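Local coordinates for osmotically inducible lipoprotein OsmE (Pseudomonas aeruginosa PAO1, PDB 4DM5), which is of unknown function but is a putative osmotically inducible lipoprotein with a BamE-like domain, probably anchored to a membrane by its lipid, at residues V24-V33 with V69-D78. Residues are numbered along the deposited sequence; the frame is centred on the assembly and turned at random.
Sequences VEKGMSQQEV and VSFDGSGKVD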
loop_
_atom_site.group_PDB
_atom_site.type_symbol
_atom_site.label_atom_id
_atom_site.label_comp_id
_atom_site.label_asym_id
_atom_site.label_seq_id
_atom_site.Cartn_x
_atom_site.Cartn_y
_atom_site.Cartn_z
ATOM N N VAL A 24 -1.079 -9.345 -2.537
ATOM C CA VAL A 24 -0.796 -8.309 -3.552
ATOM C C VAL A 24 0.555 -8.549 -4.164
ATOM O O VAL A 24 1.553 -8.649 -3.399
ATOM C CB VAL A 24 -0.904 -6.900 -2.963
ATOM C CG1 VAL A 24 -0.342 -5.793 -3.897
ATOM C CG2 VAL A 24 -2.333 -6.595 -2.596
ATOM N N GLU A 25 0.682 -8.591 -5.476
ATOM C CA GLU A 25 1.925 -8.921 -6.144
ATOM C C GLU A 25 2.361 -7.779 -7.081
ATOM O O GLU A 25 1.539 -7.022 -7.612
ATOM C CB GLU A 25 1.800 -10.171 -7.134
ATOM C CG GLU A 25 1.957 -11.534 -6.427
ATOM C CD GLU A 25 3.419 -11.916 -6.005
ATOM O OE1 GLU A 25 4.483 -11.539 -6.623
ATOM O OE2 GLU A 25 3.518 -12.614 -4.928
ATOM N N LYS A 26 3.688 -7.607 -7.350
ATOM C CA LYS A 26 4.197 -6.718 -8.355
ATOM C C LYS A 26 3.507 -6.972 -9.713
ATOM O O LYS A 26 3.317 -8.124 -10.069
ATOM C CB LYS A 26 5.730 -6.947 -8.440
ATOM C CG LYS A 26 6.405 -5.995 -9.378
ATOM C CD LYS A 26 7.958 -6.196 -9.322
ATOM C CE LYS A 26 8.755 -5.081 -9.990
ATOM N NZ LYS A 26 8.060 -3.763 -10.021
ATOM N N GLY A 27 3.114 -5.939 -10.406
ATOM C CA GLY A 27 2.547 -6.046 -11.714
ATOM C C GLY A 27 1.027 -6.088 -11.714
ATOM O O GLY A 27 0.461 -6.080 -12.812
HETATM N N MSE A 28 0.426 -6.214 -10.508
HETATM C CA MSE A 28 -1.061 -6.370 -10.344
HETATM C C MSE A 28 -1.735 -5.053 -10.731
HETATM O O MSE A 28 -1.253 -3.948 -10.461
HETATM C CB MSE A 28 -1.365 -6.765 -8.891
HETATM C CG MSE A 28 -2.853 -6.971 -8.503
HETATM SE SE MSE A 28 -3.032 -7.825 -6.707
HETATM C CE MSE A 28 -2.676 -9.647 -7.319
ATOM N N SER A 29 -2.907 -5.145 -11.341
ATOM C CA SER A 29 -3.720 -4.024 -11.701
ATOM C C SER A 29 -4.444 -3.413 -10.513
ATOM O O SER A 29 -4.567 -4.009 -9.458
ATOM C CB SER A 29 -4.831 -4.431 -12.714
ATOM O OG SER A 29 -5.740 -5.252 -12.074
ATOM N N GLN A 30 -4.769 -2.135 -10.702
ATOM C CA GLN A 30 -5.545 -1.438 -9.689
ATOM C C GLN A 30 -6.827 -2.115 -9.298
ATOM O O GLN A 30 -7.212 -2.274 -8.105
ATOM C CB GLN A 30 -5.815 -0.002 -10.188
ATOM C CG GLN A 30 -4.560 0.907 -10.137
ATOM C CD GLN A 30 -4.703 2.198 -10.935
ATOM O OE1 GLN A 30 -4.822 2.213 -12.155
ATOM N NE2 GLN A 30 -4.700 3.299 -10.220
ATOM N N GLN A 31 -7.539 -2.709 -10.289
ATOM C CA GLN A 31 -8.768 -3.362 -9.924
ATOM C C GLN A 31 -8.594 -4.654 -9.119
ATOM O O GLN A 31 -9.338 -4.959 -8.239
ATOM C CB GLN A 31 -9.550 -3.686 -11.256
ATOM C CG GLN A 31 -10.420 -2.585 -11.755
ATOM C CD GLN A 31 -11.235 -3.068 -12.895
ATOM O OE1 GLN A 31 -11.946 -4.090 -12.788
ATOM N NE2 GLN A 31 -11.132 -2.384 -14.001
ATOM N N GLU A 32 -7.524 -5.402 -9.369
ATOM C CA GLU A 32 -7.262 -6.594 -8.594
ATOM C C GLU A 32 -6.877 -6.241 -7.132
ATOM O O GLU A 32 -7.364 -6.815 -6.176
ATOM C CB GLU A 32 -6.142 -7.350 -9.220
ATOM C CG GLU A 32 -6.045 -8.671 -8.478
ATOM C CD GLU A 32 -5.597 -9.848 -9.293
ATOM O OE1 GLU A 32 -4.820 -9.729 -10.293
ATOM O OE2 GLU A 32 -6.020 -10.952 -8.849
ATOM N N VAL A 33 -6.083 -5.158 -6.995
ATOM C CA VAL A 33 -5.811 -4.771 -5.656
ATOM C C VAL A 33 -7.082 -4.326 -4.921
ATOM O O VAL A 33 -7.223 -4.649 -3.734
ATOM C CB VAL A 33 -4.779 -3.643 -5.660
ATOM C CG1 VAL A 33 -4.601 -2.997 -4.263
ATOM C CG2 VAL A 33 -3.438 -4.166 -6.180
ATOM N N VAL A 69 -0.169 0.498 -0.990
ATOM C CA VAL A 69 0.244 -0.128 -2.242
ATOM C C VAL A 69 0.406 0.955 -3.325
ATOM O O VAL A 69 -0.480 1.840 -3.402
ATOM C CB VAL A 69 -0.889 -1.109 -2.726
ATOM C CG1 VAL A 69 -0.492 -1.764 -4.060
ATOM C CG2 VAL A 69 -1.119 -2.208 -1.683
ATOM N N SER A 70 1.564 0.944 -3.965
ATOM C CA SER A 70 1.783 1.956 -5.021
ATOM C C SER A 70 1.771 1.304 -6.370
ATOM O O SER A 70 2.074 0.103 -6.544
ATOM C CB SER A 70 3.102 2.689 -4.775
ATOM O OG SER A 70 4.247 1.822 -4.890
ATOM N N PHE A 71 1.421 2.175 -7.357
ATOM C CA PHE A 71 1.314 1.746 -8.700
ATOM C C PHE A 71 2.171 2.633 -9.589
ATOM O O PHE A 71 2.293 3.852 -9.304
ATOM C CB PHE A 71 -0.129 1.896 -9.238
ATOM C CG PHE A 71 -1.115 1.100 -8.447
ATOM C CD1 PHE A 71 -1.442 -0.228 -8.791
ATOM C CD2 PHE A 71 -1.682 1.660 -7.250
ATOM C CE1 PHE A 71 -2.313 -0.945 -8.008
ATOM C CE2 PHE A 71 -2.532 0.897 -6.455
ATOM C CZ PHE A 71 -2.884 -0.377 -6.837
ATOM N N ASP A 72 2.838 2.021 -10.593
ATOM C CA ASP A 72 3.630 2.829 -11.517
ATOM C C ASP A 72 2.760 3.622 -12.510
ATOM O O ASP A 72 1.526 3.602 -12.462
ATOM C CB ASP A 72 4.695 1.921 -12.210
ATOM C CG ASP A 72 4.060 0.891 -13.165
ATOM O OD1 ASP A 72 2.886 1.033 -13.589
ATOM O OD2 ASP A 72 4.671 -0.199 -13.445
ATOM N N GLY A 73 3.391 4.311 -13.457
ATOM C CA GLY A 73 2.605 5.138 -14.413
ATOM C C GLY A 73 1.725 4.327 -15.344
ATOM O O GLY A 73 0.781 4.887 -15.908
ATOM N N SER A 74 1.983 3.044 -15.445
ATOM C CA SER A 74 1.173 2.156 -16.291
ATOM C C SER A 74 -0.027 1.635 -15.528
ATOM O O SER A 74 -0.806 0.875 -16.074
ATOM C CB SER A 74 1.930 0.967 -16.899
ATOM O OG SER A 74 2.164 0.017 -15.903
ATOM N N GLY A 75 -0.112 1.910 -14.198
ATOM C CA GLY A 75 -1.207 1.381 -13.458
ATOM C C GLY A 75 -0.918 0.064 -12.724
ATOM O O GLY A 75 -1.885 -0.613 -12.325
ATOM N N LYS A 76 0.347 -0.355 -12.698
ATOM C CA LYS A 76 0.618 -1.728 -12.171
ATOM C C LYS A 76 1.363 -1.631 -10.843
ATOM O O LYS A 76 2.197 -0.715 -10.667
ATOM C CB LYS A 76 1.483 -2.483 -13.165
ATOM C CG LYS A 76 0.782 -2.724 -14.511
ATOM C CD LYS A 76 1.686 -3.556 -15.410
ATOM C CE LYS A 76 0.940 -3.893 -16.714
ATOM N NZ LYS A 76 1.074 -2.660 -17.517
ATOM N N VAL A 77 1.105 -2.527 -9.923
ATOM C CA VAL A 77 1.770 -2.406 -8.602
ATOM C C VAL A 77 3.278 -2.411 -8.780
ATOM O O VAL A 77 3.856 -3.250 -9.462
ATOM C CB VAL A 77 1.383 -3.646 -7.746
ATOM C CG1 VAL A 77 2.254 -3.657 -6.448
ATOM C CG2 VAL A 77 -0.067 -3.591 -7.373
ATOM N N ASP A 78 3.932 -1.490 -8.105
ATOM C CA ASP A 78 5.416 -1.412 -8.064
ATOM C C ASP A 78 5.906 -1.370 -6.617
ATOM O O ASP A 78 7.136 -1.379 -6.430
ATOM C CB ASP A 78 6.025 -0.308 -8.920
ATOM C CG ASP A 78 5.659 1.035 -8.442
ATOM O OD1 ASP A 78 4.872 1.196 -7.472
ATOM O OD2 ASP A 78 6.207 2.054 -9.062
HETATM O O HOH W 1 5.351 -2.790 -11.799
HETATM O O HOH W 2 9.229 -2.654 -7.656
HETATM O O HOH W 3 -4.309 -0.846 -13.291
#
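Two backbone hydrogen bonds hold Val77 against the type II turn Glu25-Met28: Gly27 N gives to Val77 O at 2.9 Å (165° at the hydrogen), and Val77 N gives to Met28 O at 2.8 Å. With both its backbone polar groups thus engaged, Val77 sends its side chain into the contact. Its chi1 of 171° sets CG1 anti to the backbone N and leaves CG2 to meet Val33 CG2 at 3.6 Å and Met28 CB at 3.8 Å. Val24 and Val69 touch tip to tip through their CG1 atoms, 4.0 Å apart. Gln30 CG lies over one face of the Phe71 ring, 3.6 Å from its centroid and 15° off the normal, a CH-pi contact, while Val33 CB lies in the ring plane at its edge, with Val33 CG2 3.9 Å from Phe71 CE1. Water bridges Gly75 O to Gln30 N at the first turn of the helix, whose N-cap is Ser29. Asp72 OD1 accepts from Ser74 N, an Asx turn, and also from Ser74 OG and Lys76 N, bracing the hairpin loop. Within the BamE-family domain, the contact joins the loop leading into helix 30-37 to strand 77-81, outermost in the antiparallel sheet, and its hairpin partner 63-71; strand 52-60 adds Tyr56 against Val33, and Ile36 of the helix packs on Val24 and Met28.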